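PDB 4V2X: endo-beta-1,4-glucanase (cellulase B) from Bacillus halodurans, which probably cleaves internal beta-1,4-glucosidic bonds in polysaccharides, its CBM46 module contributing to hydrolysis of xyloglucan and beta-1,3-1,4-glucans. Local coordinates for residues A[486-489]-A[494-497]; A[530-535]-A[550-555]. One frame throughout, in Å; residues are numbered along the deposited sequence.

Contact 1 (A[486-489]-A[494-497])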
loop_
_atom_site.group_PDB
_atom_site.type_symbol
_atom_site.label_atom_id
_atom_site.label_comp_id
_atom_site.label_asym_id
_atom_site.label_seq_id
_atom_site.Cartn_x
_atom_site.Cartn_y
_atom_site.Cartn_z
ATOM N N GLN A 486 -52.981 26.597 -2.439
ATOM C CA GLN A 486 -54.362 26.292 -2.100
ATOM C C GLN A 486 -54.490 24.961 -1.383
ATOM O O GLN A 486 -53.729 24.024 -1.633
ATOM C CB GLN A 486 -55.235 26.291 -3.356
ATOM C CG GLN A 486 -55.129 27.548 -4.208
ATOM C CD GLN A 486 -55.699 28.787 -3.535
ATOM O OE1 GLN A 486 -56.222 28.729 -2.425
ATOM N NE2 GLN A 486 -55.599 29.923 -4.214
ATOM N N SER A 487 -55.465 24.912 -0.481
ATOM C CA SER A 487 -55.849 23.681 0.196
ATOM C C SER A 487 -56.274 22.647 -0.827
ATOM O O SER A 487 -56.768 22.986 -1.901
ATOM C CB SER A 487 -56.980 23.956 1.175
ATOM O OG SER A 487 -56.568 24.841 2.205
ATOM N N THR A 488 -56.063 21.379 -0.506
ATOM C CA THR A 488 -56.370 20.308 -1.439
ATOM C C THR A 488 -56.363 18.968 -0.715
ATOM O O THR A 488 -56.045 18.890 0.469
ATOM C CB THR A 488 -55.364 20.283 -2.610
ATOM O OG1 THR A 488 -55.873 19.463 -3.674
ATOM C CG2 THR A 488 -53.989 19.778 -2.161
ATOM N N GLN A 489 -56.732 17.920 -1.439
ATOM C CA GLN A 489 -56.673 16.567 -0.915
ATOM C C GLN A 489 -56.229 15.655 -2.048
ATOM O O GLN A 489 -56.659 15.828 -3.193
ATOM C CB GLN A 489 -58.035 16.157 -0.346
ATOM C CG GLN A 489 -57.998 14.916 0.539
ATOM C CD GLN A 489 -59.040 14.929 1.653
ATOM O OE1 GLN A 489 -59.058 15.837 2.495
ATOM N NE2 GLN A 489 -59.904 13.913 1.677
ATOM N N ASN A 494 -49.312 10.999 -6.427
ATOM C CA ASN A 494 -49.566 12.064 -7.382
ATOM C C ASN A 494 -50.117 13.305 -6.689
ATOM O O ASN A 494 -51.174 13.817 -7.056
ATOM C CB ASN A 494 -50.545 11.550 -8.445
ATOM C CG ASN A 494 -50.786 12.546 -9.553
ATOM O OD1 ASN A 494 -49.868 13.233 -10.002
ATOM N ND2 ASN A 494 -52.035 12.629 -10.005
ATOM N N PHE A 495 -49.392 13.788 -5.685
ATOM C CA PHE A 495 -49.861 14.907 -4.879
ATOM C C PHE A 495 -49.357 16.243 -5.419
ATOM O O PHE A 495 -48.150 16.486 -5.450
ATOM C CB PHE A 495 -49.425 14.757 -3.424
ATOM C CG PHE A 495 -50.068 15.756 -2.509
ATOM C CD1 PHE A 495 -51.356 15.559 -2.050
ATOM C CD2 PHE A 495 -49.394 16.910 -2.128
ATOM C CE1 PHE A 495 -51.962 16.484 -1.219
ATOM C CE2 PHE A 495 -49.992 17.838 -1.288
ATOM C CZ PHE A 495 -51.279 17.627 -0.838
ATOM N N SER A 496 -50.294 17.100 -5.818
ATOM C CA SER A 496 -49.986 18.436 -6.329
ATOM C C SER A 496 -50.753 19.484 -5.538
ATOM O O SER A 496 -51.974 19.380 -5.387
ATOM C CB SER A 496 -50.377 18.553 -7.806
ATOM O OG SER A 496 -49.492 17.811 -8.626
ATOM N N ILE A 497 -50.044 20.489 -5.040
ATOM C CA ILE A 497 -50.673 21.648 -4.416
ATOM C C ILE A 497 -50.981 22.675 -5.512
ATOM O O ILE A 497 -50.074 23.096 -6.235
ATOM C CB ILE A 497 -49.759 22.284 -3.349
ATOM C CG1 ILE A 497 -49.418 21.264 -2.255
ATOM C CG2 ILE A 497 -50.428 23.507 -2.734
ATOM C CD1 ILE A 497 -48.274 21.683 -1.360
#

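Contact 2 (A[530-535]-A[550-555])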
loop_
_atom_site.group_PDB
_atom_site.type_symbol
_atom_site.label_atom_id
_atom_site.label_comp_id
_atom_site.label_asym_id
_atom_site.label_seq_id
_atom_site.Cartn_x
_atom_site.Cartn_y
_atom_site.Cartn_z
ATOM N N PHE A 530 -34.355 19.559 -3.878
ATOM C CA PHE A 530 -35.093 20.071 -5.031
ATOM C C PHE A 530 -35.158 18.991 -6.109
ATOM O O PHE A 530 -34.144 18.379 -6.439
ATOM C CB PHE A 530 -34.395 21.327 -5.580
ATOM C CG PHE A 530 -35.225 22.127 -6.551
ATOM C CD1 PHE A 530 -35.441 21.680 -7.852
ATOM C CD2 PHE A 530 -35.765 23.351 -6.172
ATOM C CE1 PHE A 530 -36.190 22.427 -8.745
ATOM C CE2 PHE A 530 -36.514 24.103 -7.063
ATOM C CZ PHE A 530 -36.730 23.644 -8.351
ATOM N N GLY A 531 -36.356 18.757 -6.643
ATOM C CA GLY A 531 -36.560 17.749 -7.687
ATOM C C GLY A 531 -36.891 16.400 -7.079
ATOM O O GLY A 531 -37.933 15.808 -7.393
ATOM N N TYR A 532 -36.034 15.924 -6.180
ATOM C CA TYR A 532 -36.209 14.611 -5.584
ATOM C C TYR A 532 -37.442 14.556 -4.684
ATOM O O TYR A 532 -38.252 13.635 -4.799
ATOM C CB TYR A 532 -34.966 14.197 -4.795
ATOM C CG TYR A 532 -35.101 12.826 -4.180
ATOM C CD1 TYR A 532 -34.975 11.688 -4.956
ATOM C CD2 TYR A 532 -35.396 12.674 -2.828
ATOM C CE1 TYR A 532 -35.119 10.426 -4.407
ATOM C CE2 TYR A 532 -35.549 11.415 -2.268
ATOM C CZ TYR A 532 -35.403 10.295 -3.066
ATOM O OH TYR A 532 -35.550 9.051 -2.513
ATOM N N ALA A 533 -37.567 15.536 -3.784
ATOM C CA ALA A 533 -38.655 15.566 -2.803
ATOM C C ALA A 533 -39.846 16.431 -3.227
ATOM O O ALA A 533 -40.980 16.206 -2.788
ATOM C CB ALA A 533 -38.118 16.032 -1.457
ATOM N N PHE A 534 -39.594 17.424 -4.073
ATOM C CA PHE A 534 -40.631 18.345 -4.497
ATOM C C PHE A 534 -40.199 19.016 -5.788
ATOM O O PHE A 534 -39.015 19.017 -6.123
ATOM C CB PHE A 534 -40.849 19.420 -3.431
ATOM C CG PHE A 534 -39.670 20.333 -3.270
ATOM C CD1 PHE A 534 -38.629 19.991 -2.420
ATOM C CD2 PHE A 534 -39.577 21.510 -4.006
ATOM C CE1 PHE A 534 -37.531 20.818 -2.275
ATOM C CE2 PHE A 534 -38.473 22.333 -3.873
ATOM C CZ PHE A 534 -37.458 21.994 -3.008
ATOM N N SER A 535 -41.147 19.607 -6.503
ATOM C CA SER A 535 -40.834 20.324 -7.737
ATOM C C SER A 535 -41.905 21.364 -8.058
ATOM O O SER A 535 -43.088 21.077 -7.950
ATOM C CB SER A 535 -40.716 19.331 -8.898
ATOM O OG SER A 535 -40.374 19.987 -10.113
ATOM N N PHE A 550 -42.947 11.314 0.348
ATOM C CA PHE A 550 -43.907 10.685 1.251
ATOM C C PHE A 550 -43.458 9.330 1.795
ATOM O O PHE A 550 -43.861 8.949 2.894
ATOM C CB PHE A 550 -45.277 10.578 0.586
ATOM C CG PHE A 550 -45.971 11.899 0.440
ATOM C CD1 PHE A 550 -46.373 12.611 1.563
ATOM C CD2 PHE A 550 -46.221 12.437 -0.808
ATOM C CE1 PHE A 550 -47.012 13.831 1.440
ATOM C CE2 PHE A 550 -46.869 13.657 -0.939
ATOM C CZ PHE A 550 -47.261 14.355 0.187
ATOM N N ARG A 551 -42.614 8.615 1.054
ATOM C CA ARG A 551 -42.076 7.340 1.548
ATOM C C ARG A 551 -41.320 7.498 2.870
ATOM O O ARG A 551 -41.216 6.548 3.643
ATOM C CB ARG A 551 -41.162 6.674 0.512
ATOM C CG ARG A 551 -41.902 5.874 -0.543
ATOM C CD ARG A 551 -41.016 4.819 -1.186
ATOM N NE ARG A 551 -39.903 5.405 -1.928
ATOM C CZ ARG A 551 -39.978 5.887 -3.168
ATOM N NH1 ARG A 551 -41.128 5.879 -3.839
ATOM N NH2 ARG A 551 -38.891 6.391 -3.742
ATOM N N GLU A 552 -40.800 8.697 3.125
ATOM C CA GLU A 552 -40.071 8.973 4.354
ATOM C C GLU A 552 -40.768 10.014 5.232
ATOM O O GLU A 552 -40.118 10.758 5.971
ATOM C CB GLU A 552 -38.642 9.386 4.003
ATOM C CG GLU A 552 -37.914 8.284 3.248
ATOM C CD GLU A 552 -36.446 8.578 3.030
ATOM O OE1 GLU A 552 -35.680 8.548 4.014
ATOM O OE2 GLU A 552 -36.066 8.832 1.869
ATOM N N VAL A 553 -42.097 10.041 5.160
ATOM C CA VAL A 553 -42.912 10.851 6.041
ATOM C C VAL A 553 -43.866 9.924 6.792
ATOM O O VAL A 553 -44.594 9.141 6.181
ATOM C CB VAL A 553 -43.714 11.902 5.255
ATOM C CG1 VAL A 553 -44.663 12.669 6.172
ATOM C CG2 VAL A 553 -42.773 12.857 4.523
ATOM N N ARG A 554 -43.860 10.017 8.115
ATOM C CA ARG A 554 -44.805 9.253 8.929
ATOM C C ARG A 554 -46.158 9.944 8.944
ATOM O O ARG A 554 -46.251 11.150 8.703
ATOM C CB ARG A 554 -44.269 9.051 10.346
ATOM C CG ARG A 554 -44.233 10.292 11.214
ATOM C CD ARG A 554 -44.196 9.923 12.690
ATOM N NE ARG A 554 -44.204 11.117 13.527
ATOM C CZ ARG A 554 -43.120 11.793 13.904
ATOM N NH1 ARG A 554 -41.900 11.405 13.534
ATOM N NH2 ARG A 554 -43.262 12.872 14.665
ATOM N N ASP A 555 -47.213 9.180 9.211
ATOM C CA ASP A 555 -48.547 9.751 9.366
ATOM C C ASP A 555 -48.516 10.842 10.437
ATOM O O ASP A 555 -47.811 10.719 11.445
ATOM C CB ASP A 555 -49.563 8.679 9.776
ATOM C CG ASP A 555 -49.933 7.741 8.643
ATOM O OD1 ASP A 555 -49.411 7.879 7.516
ATOM O OD2 ASP A 555 -50.765 6.846 8.892
HETATM O O HOH W 1 -37.385 8.548 -0.412
#

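Contact 1 (A[486-489]-A[494-497])
The carbonyl oxygen of Gln486 accepts a hydrogen bond from Tyr572 OH of strand 569-577, and Ile497 CG2 touches it from across the hairpin. The separation from Gln486 O to Ile497 CG2 is 3.5 Å, an ordinary van der Waals approach. Ile497 presents this methyl because CG2 lies anti to its backbone N, leaving CG1 beside that nitrogen. The rest of the contact is van der Waals and centres on Thr488. Its beta-branch suits a partly exposed strand position: the methyl can turn inward while the residue keeps a strand-like backbone. CG2 of Thr488 sits 3.7 Å from CZ of Phe495, meeting the ring obliquely at its far end, and the same methyl lies 3.8 Å from Ser496 O. Phe495 carries its CG anti to the backbone N (chi1 -170°), which swings the ring across to the threonine methyl; the two side chains run in opposing directions where they pass. Further along, Phe495 CE1 comes within 4.4 Å of Gln489 C, the backbone carbonyl carbon. At these residues the two strands turn their backbone bonds to other neighbours: Thr488 pairs with Gly583, whereas Phe495 and Ile497 pair with Leu545 and Met543. Beside them, Gln486 is backbone-bonded to Pro498, which keeps the hairpin joined. The chemistry implies that this splayed part of the hairpin is held by methyl and aromatic packing, while its backbone bonds go largely to neighbouring strands, and Ser496 OG and Gln489 OE1 find partners in Glu542 and Thr582.

Contact 2 (A[530-535]-A[550-555])
The loop leading into edge strand 534-537 and the C-terminal part of helix 547-551 meet at the surface of the carbohydrate-binding module, where a water molecule links Tyr532 to Glu552. The phenol OH of Tyr532 donates to this water over 2.8 Å, and the water donates in turn to Glu552 OE2 over 2.7 Å. The two bonds meet at the water at about 108°, close to tetrahedral, so one molecule neatly spans the 4.4 Å between Tyr532 OH and Glu552 OE2. Tyrosine fits because its long, rigid side chain carries a hydroxyl outward from the loop; its CG stands anti to the backbone N (chi1 -179°), and its side chain touches Ala548. Glutamate supplies matching reach from the C-terminal side of the helix, its chain nearly straight about chi2. Arg551 also approaches the phenol without bonding, its NH2 4.4 Å from Tyr532 OH and oblique to it; any influence of its charge on the carboxylate would probably be weak and long-range. Gly531 has a positive phi (90°), at which a side chain would press on the carbonyl of Phe530, and Gly531 N is bonded to Phe534 O at 2.7 Å. Across the bridge, Val553 N bonds to Phe550 O as the chain turns after the helix. The loop also faces the catalytic module, since Lys327 NZ bonds to Phe530 O and Asn282 shares a backbone bond with Phe530. With 58 Å² buried, this is a light, water-mediated surface bridge between a loop entering an edge strand and the C-terminal part of a helix in an antiparallel beta module.

Overall arrangement
Both contacts fall in the C-terminal carbohydrate-binding module, and they follow one another in series along the chain. Contact 1 closes first, across the short turn of the hairpin formed by strands 484-491 and 495-500. The chain then runs through strand 506-513 and a long connection before contact 2 opens; the loop it closes holds the end of strand 534-537, strand 542-545 and the start of helix 547-551. Neither nests in the other, yet they are joined in space: strand 542-545, carried inside the second loop, pairs with 495-500 of the first, and Phe495 CB packs 3.7 Å from Phe550 CE2. Their centres lie about 14 Å apart, and together they tie hairpin, helix and edge strand into one module.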